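Local coordinates for protein putative Ribokinase II (Escherichia coli O6, PDB 3IQ0) that probably phosphorylates a sugar such as ribose with ATP, as a magnesium-dependent carbohydrate kinase of the ribokinase (PfkB) family, at residues G10-E15 with S58-D63; C54-C59 with D76-R81. All coordinates share one frame; numbering follows the deposited sequence.

Contact 1: residues G10-E15 with S58-D63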
loop_
_atom_site.group_PDB
_atom_site.type_symbol
_atom_site.label_atom_id
_atom_site.label_comp_id
_atom_site.label_asym_id
_atom_site.label_seq_id
_atom_site.Cartn_x
_atom_site.Cartn_y
_atom_site.Cartn_z
ATOM N N GLY B 10 -15.858 9.578 1.540
ATOM C CA GLY B 10 -15.347 8.225 1.459
ATOM C C GLY B 10 -13.905 8.055 1.050
ATOM O O GLY B 10 -13.074 8.947 1.217
ATOM N N GLU B 11 -13.621 6.889 0.490
ATOM C CA GLU B 11 -12.275 6.545 0.083
ATOM C C GLU B 11 -11.878 7.012 -1.307
ATOM O O GLU B 11 -12.662 6.948 -2.253
ATOM C CB GLU B 11 -12.083 5.027 0.175
ATOM C CG GLU B 11 -12.929 4.207 -0.811
ATOM C CD GLU B 11 -14.374 4.005 -0.369
ATOM O OE1 GLU B 11 -14.813 4.678 0.587
ATOM O OE2 GLU B 11 -15.071 3.173 -0.988
ATOM N N ILE B 12 -10.645 7.493 -1.403
ATOM C CA ILE B 12 -10.051 7.926 -2.655
ATOM C C ILE B 12 -8.756 7.123 -2.704
ATOM O O ILE B 12 -7.969 7.147 -1.757
ATOM C CB ILE B 12 -9.704 9.421 -2.652
ATOM C CG1 ILE B 12 -10.975 10.259 -2.784
ATOM C CG2 ILE B 12 -8.752 9.739 -3.789
ATOM C CD1 ILE B 12 -10.705 11.746 -2.752
ATOM N N LEU B 13 -8.545 6.392 -3.787
ATOM C CA LEU B 13 -7.342 5.585 -3.918
ATOM C C LEU B 13 -6.917 5.526 -5.372
ATOM O O LEU B 13 -7.608 6.057 -6.246
ATOM C CB LEU B 13 -7.601 4.162 -3.409
ATOM C CG LEU B 13 -8.832 3.430 -3.958
ATOM C CD1 LEU B 13 -8.497 1.994 -4.297
ATOM C CD2 LEU B 13 -9.939 3.483 -2.927
ATOM N N VAL B 14 -5.769 4.904 -5.624
ATOM C CA VAL B 14 -5.291 4.741 -6.987
ATOM C C VAL B 14 -5.334 3.255 -7.303
ATOM O O VAL B 14 -5.205 2.413 -6.415
ATOM C CB VAL B 14 -3.843 5.260 -7.191
ATOM C CG1 VAL B 14 -3.792 6.768 -6.982
ATOM C CG2 VAL B 14 -2.888 4.548 -6.246
ATOM N N GLU B 15 -5.547 2.933 -8.570
ATOM C CA GLU B 15 -5.602 1.542 -8.989
ATOM C C GLU B 15 -4.430 1.280 -9.920
ATOM O O GLU B 15 -4.111 2.118 -10.760
ATOM C CB GLU B 15 -6.917 1.260 -9.718
ATOM C CG GLU B 15 -7.164 -0.214 -10.010
ATOM C CD GLU B 15 -8.564 -0.482 -10.532
ATOM O OE1 GLU B 15 -8.716 -0.739 -11.744
ATOM O OE2 GLU B 15 -9.516 -0.429 -9.725
ATOM N N SER B 58 -12.686 13.645 1.735
ATOM C CA SER B 58 -11.878 12.432 1.782
ATOM C C SER B 58 -10.486 12.722 2.338
ATOM O O SER B 58 -10.192 13.852 2.716
ATOM C CB SER B 58 -11.770 11.839 0.371
ATOM O OG SER B 58 -11.139 10.569 0.378
ATOM N N CYS B 59 -9.642 11.692 2.385
ATOM C CA CYS B 59 -8.277 11.815 2.889
ATOM C C CYS B 59 -7.295 11.087 1.988
ATOM O O CYS B 59 -7.546 9.956 1.595
ATOM C CB CYS B 59 -8.157 11.204 4.292
ATOM S SG CYS B 59 -8.765 12.213 5.646
ATOM N N VAL B 60 -6.186 11.737 1.655
ATOM C CA VAL B 60 -5.144 11.104 0.848
ATOM C C VAL B 60 -3.819 11.405 1.537
ATOM O O VAL B 60 -3.754 12.278 2.409
ATOM C CB VAL B 60 -5.079 11.653 -0.602
ATOM C CG1 VAL B 60 -6.397 11.408 -1.318
ATOM C CG2 VAL B 60 -4.726 13.126 -0.589
ATOM N N GLY B 61 -2.774 10.676 1.164
ATOM C CA GLY B 61 -1.473 10.914 1.757
ATOM C C GLY B 61 -0.768 12.026 1.006
ATOM O O GLY B 61 -1.274 12.518 -0.004
ATOM N N ASN B 62 0.399 12.423 1.497
ATOM C CA ASN B 62 1.181 13.477 0.867
ATOM C C ASN B 62 2.141 12.872 -0.158
ATOM O O ASN B 62 3.359 13.012 -0.048
ATOM C CB ASN B 62 1.958 14.249 1.938
ATOM C CG ASN B 62 2.821 15.345 1.358
ATOM O OD1 ASN B 62 2.360 16.157 0.559
ATOM N ND2 ASN B 62 4.083 15.380 1.766
ATOM N N ASP B 63 1.581 12.186 -1.149
ATOM C CA ASP B 63 2.372 11.551 -2.197
ATOM C C ASP B 63 1.719 11.751 -3.565
ATOM O O ASP B 63 0.598 12.261 -3.655
ATOM C CB ASP B 63 2.540 10.056 -1.901
ATOM C CG ASP B 63 1.213 9.347 -1.680
ATOM O OD1 ASP B 63 0.296 9.532 -2.504
ATOM O OD2 ASP B 63 1.086 8.598 -0.685
HETATM O O HOH W 1 -6.383 7.641 0.335
HETATM O O HOH W 2 -9.586 8.312 1.395
#
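Gly10 and Ser58 meet where two neighbouring parallel strands of the ribokinase-type alpha/beta core, 5-9 and 54-61, begin to part, the chain beyond Gly10 leaving to enter the second sheet as strand 13-18. Ser58 OG stands anti to its own backbone N (chi1 -173°), and from there it donates to Gly10 O at 2.7 Å, tilted 21° from the carbonyl plane. Serine suits this place, being short enough to fit against Ile12 CD1 while its OG bonds Gly10 O. Gly10 has a positive phi, at which a CB would press on the preceding carbonyl oxygen, so glycine suits this backbone conformation.

Farther along, two waters bridge the separating backbones. One molecule accepts from Ile12 N and donates to both Ser58 OG and Cys59 O, while a second donates to Ile12 O and Cys59 O; buried backbone groups that no longer pair directly are thus satisfied. Glu11 turns from strand 54-61, and its OE1 and OE2 bond to the hydroxyls of Ser140 and Ser139; the Glu11 side chain is about 10 Å from the bound ATP.

Ile12 supplies the apolar half of the contact. Its CG1 lies beside the backbone N (chi1 -74°), and the fully extended end carries CD1 over Ser58, while CG2, anti to that N, goes to Val60. The branched Ile12 and Val60 cross obliquely, CG2 of Ile12 meeting CG1 of Val60 at 3.8 Å. Asn69 and Ala41, from helices 64-75 and 39-49, also touch Ile12. Its packing is tight at the tip: Ile12 CD1 sits 3.3 Å from Ser58 CB.

Contact 2: residues C54-C59 with D76-R81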
loop_
_atom_site.group_PDB
_atom_site.type_symbol
_atom_site.label_atom_id
_atom_site.label_comp_id
_atom_site.label_asym_id
_atom_site.label_seq_id
_atom_site.Cartn_x
_atom_site.Cartn_y
_atom_site.Cartn_z
ATOM N N CYS B 54 -20.325 20.118 -7.433
ATOM C CA CYS B 54 -20.202 19.119 -6.370
ATOM C C CYS B 54 -18.869 19.196 -5.632
ATOM O O CYS B 54 -17.967 19.937 -6.027
ATOM C CB CYS B 54 -20.342 17.737 -6.987
ATOM S SG CYS B 54 -19.182 17.517 -8.367
ATOM N N GLY B 55 -18.751 18.406 -4.565
ATOM C CA GLY B 55 -17.533 18.379 -3.778
ATOM C C GLY B 55 -17.368 17.021 -3.125
ATOM O O GLY B 55 -18.282 16.196 -3.155
ATOM N N ILE B 56 -16.207 16.767 -2.535
ATOM C CA ILE B 56 -15.986 15.484 -1.887
ATOM C C ILE B 56 -15.139 15.632 -0.632
ATOM O O ILE B 56 -14.202 16.426 -0.595
ATOM C CB ILE B 56 -15.322 14.463 -2.864
ATOM C CG1 ILE B 56 -15.189 13.097 -2.184
ATOM C CG2 ILE B 56 -13.973 14.981 -3.343
ATOM C CD1 ILE B 56 -14.755 11.973 -3.115
ATOM N N ILE B 57 -15.493 14.875 0.401
ATOM C CA ILE B 57 -14.762 14.898 1.667
ATOM C C ILE B 57 -14.014 13.580 1.740
ATOM O O ILE B 57 -14.632 12.521 1.797
ATOM C CB ILE B 57 -15.721 14.995 2.877
ATOM C CG1 ILE B 57 -16.483 16.322 2.838
ATOM C CG2 ILE B 57 -14.938 14.886 4.172
ATOM C CD1 ILE B 57 -17.549 16.446 3.908
ATOM N N SER B 58 -12.686 13.645 1.735
ATOM C CA SER B 58 -11.878 12.432 1.782
ATOM C C SER B 58 -10.486 12.722 2.338
ATOM O O SER B 58 -10.192 13.852 2.716
ATOM C CB SER B 58 -11.770 11.839 0.371
ATOM O OG SER B 58 -11.139 10.569 0.378
ATOM N N CYS B 59 -9.642 11.692 2.385
ATOM C CA CYS B 59 -8.277 11.815 2.889
ATOM C C CYS B 59 -7.295 11.087 1.988
ATOM O O CYS B 59 -7.546 9.956 1.595
ATOM C CB CYS B 59 -8.157 11.204 4.292
ATOM S SG CYS B 59 -8.765 12.213 5.646
ATOM N N ASP B 76 -11.674 18.234 -13.371
ATOM C CA ASP B 76 -13.005 17.916 -13.857
ATOM C C ASP B 76 -14.081 18.838 -13.284
ATOM O O ASP B 76 -15.252 18.744 -13.657
ATOM C CB ASP B 76 -13.345 16.449 -13.585
ATOM C CG ASP B 76 -12.649 15.506 -14.556
ATOM O OD1 ASP B 76 -12.146 15.976 -15.602
ATOM O OD2 ASP B 76 -12.617 14.290 -14.293
ATOM N N GLY B 77 -13.678 19.730 -12.383
ATOM C CA GLY B 77 -14.619 20.683 -11.820
ATOM C C GLY B 77 -15.114 20.415 -10.413
ATOM O O GLY B 77 -15.978 21.141 -9.916
ATOM N N VAL B 78 -14.585 19.379 -9.770
ATOM C CA VAL B 78 -15.010 19.049 -8.409
ATOM C C VAL B 78 -14.397 19.982 -7.372
ATOM O O VAL B 78 -13.258 20.421 -7.515
ATOM C CB VAL B 78 -14.621 17.605 -8.022
ATOM C CG1 VAL B 78 -15.098 17.309 -6.611
ATOM C CG2 VAL B 78 -15.223 16.620 -9.005
ATOM N N ASP B 79 -15.169 20.296 -6.337
ATOM C CA ASP B 79 -14.686 21.140 -5.251
ATOM C C ASP B 79 -13.880 20.174 -4.382
ATOM O O ASP B 79 -14.451 19.279 -3.752
ATOM C CB ASP B 79 -15.863 21.706 -4.452
ATOM C CG ASP B 79 -15.418 22.547 -3.262
ATOM O OD1 ASP B 79 -14.216 22.531 -2.919
ATOM O OD2 ASP B 79 -16.282 23.220 -2.664
ATOM N N ILE B 80 -12.564 20.338 -4.347
ATOM C CA ILE B 80 -11.742 19.418 -3.568
ATOM C C ILE B 80 -11.209 19.948 -2.243
ATOM O O ILE B 80 -10.270 19.384 -1.683
ATOM C CB ILE B 80 -10.555 18.887 -4.417
ATOM C CG1 ILE B 80 -9.744 20.048 -5.007
ATOM C CG2 ILE B 80 -11.083 18.008 -5.550
ATOM C CD1 ILE B 80 -8.944 20.826 -3.992
ATOM N N ARG B 81 -11.812 21.015 -1.731
ATOM C CA ARG B 81 -11.363 21.587 -0.467
ATOM C C ARG B 81 -11.546 20.614 0.691
ATOM O O ARG B 81 -10.848 20.704 1.703
ATOM C CB ARG B 81 -12.111 22.890 -0.175
ATOM C CG ARG B 81 -11.844 23.992 -1.183
ATOM C CD ARG B 81 -12.515 25.276 -0.745
ATOM N NE ARG B 81 -13.916 25.044 -0.423
ATOM C CZ ARG B 81 -14.937 25.492 -1.143
ATOM N NH1 ARG B 81 -14.720 26.211 -2.237
ATOM N NH2 ARG B 81 -16.179 25.208 -0.770
HETATM O O HOH W 3 -18.212 21.790 -8.646
HETATM O O HOH W 4 -14.723 19.387 -1.055
#
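Cys54 and Ile56 of strand 54-61 hold Asp79 through two backbone hydrogen bonds, forming a single parallel beta bridge in the right-handed beta-alpha-beta crossover: strand 54-61, helix 64-75, then this loop into strand 83-86. Asp79 N donates to Cys54 O at 2.8 Å. Ile56 N gives a longer bond to Asp79 O, 3.3 Å, approaching nearly along the C=O axis. Gly55, between the two, lets the backbones close in, with its CA 3.2 Å from Asp79 O in a CA-H...O contact; a CB here would crowd that oxygen.

Water extends the backbone bonding on both sides of the bridge. One molecule joins Cys54 N to Gly77 O, and another donates to Ile56 O and Asp79 O.

The apolar contacts centre on Val78, whose two branches divide the work. CG1, anti to the backbone N (chi1 -179°), meets Gly55 CA and, at 4.2 Å, Ile56 CG2; CG2 faces Cys54 SG at 4.1 Å. The branching of valine lets it meet Cys54 and Ile56 at once.

Charged and polar side-chain bonds shape the loop itself. Asp79 OD1 accepts from Arg81 N at 3.1 Å, an Asx turn, and OD2 lies 2.7 Å from Arg81 NH2, a salt bridge of charges alone because the oxygen is well out of the guanidinium plane. Gly77, with positive phi, ends helix 64-75 in a Schellman motif.

Val78 also touches Thr48 of helix 39-49 and Leu73 of helix 64-75, whereas Asp79 packs on Lys5 of strand 5-9.

How the contacts relate
Strand 54-61 serves both contacts, which share Ser58 and Cys59 and have centres about 12 Å apart. Contact 2 joins the strand's beginning to the loop after helix 64-75, and contact 1 joins its far end to the chain leaving strand 5-9 for the second sheet. All touching residues of contact 1 are buried; contact 2 is largely buried too, but Asp79 is partly exposed and its partner Arg81 exposed. Accordingly, contact 1 relies on a serine hydroxyl, two bridging waters and Ile12 packing, whereas contact 2 uses direct backbone pairing and adds a charged pair toward the surface. They meet through Ile12 CD1, 4.1 Å from Ile56 CD1.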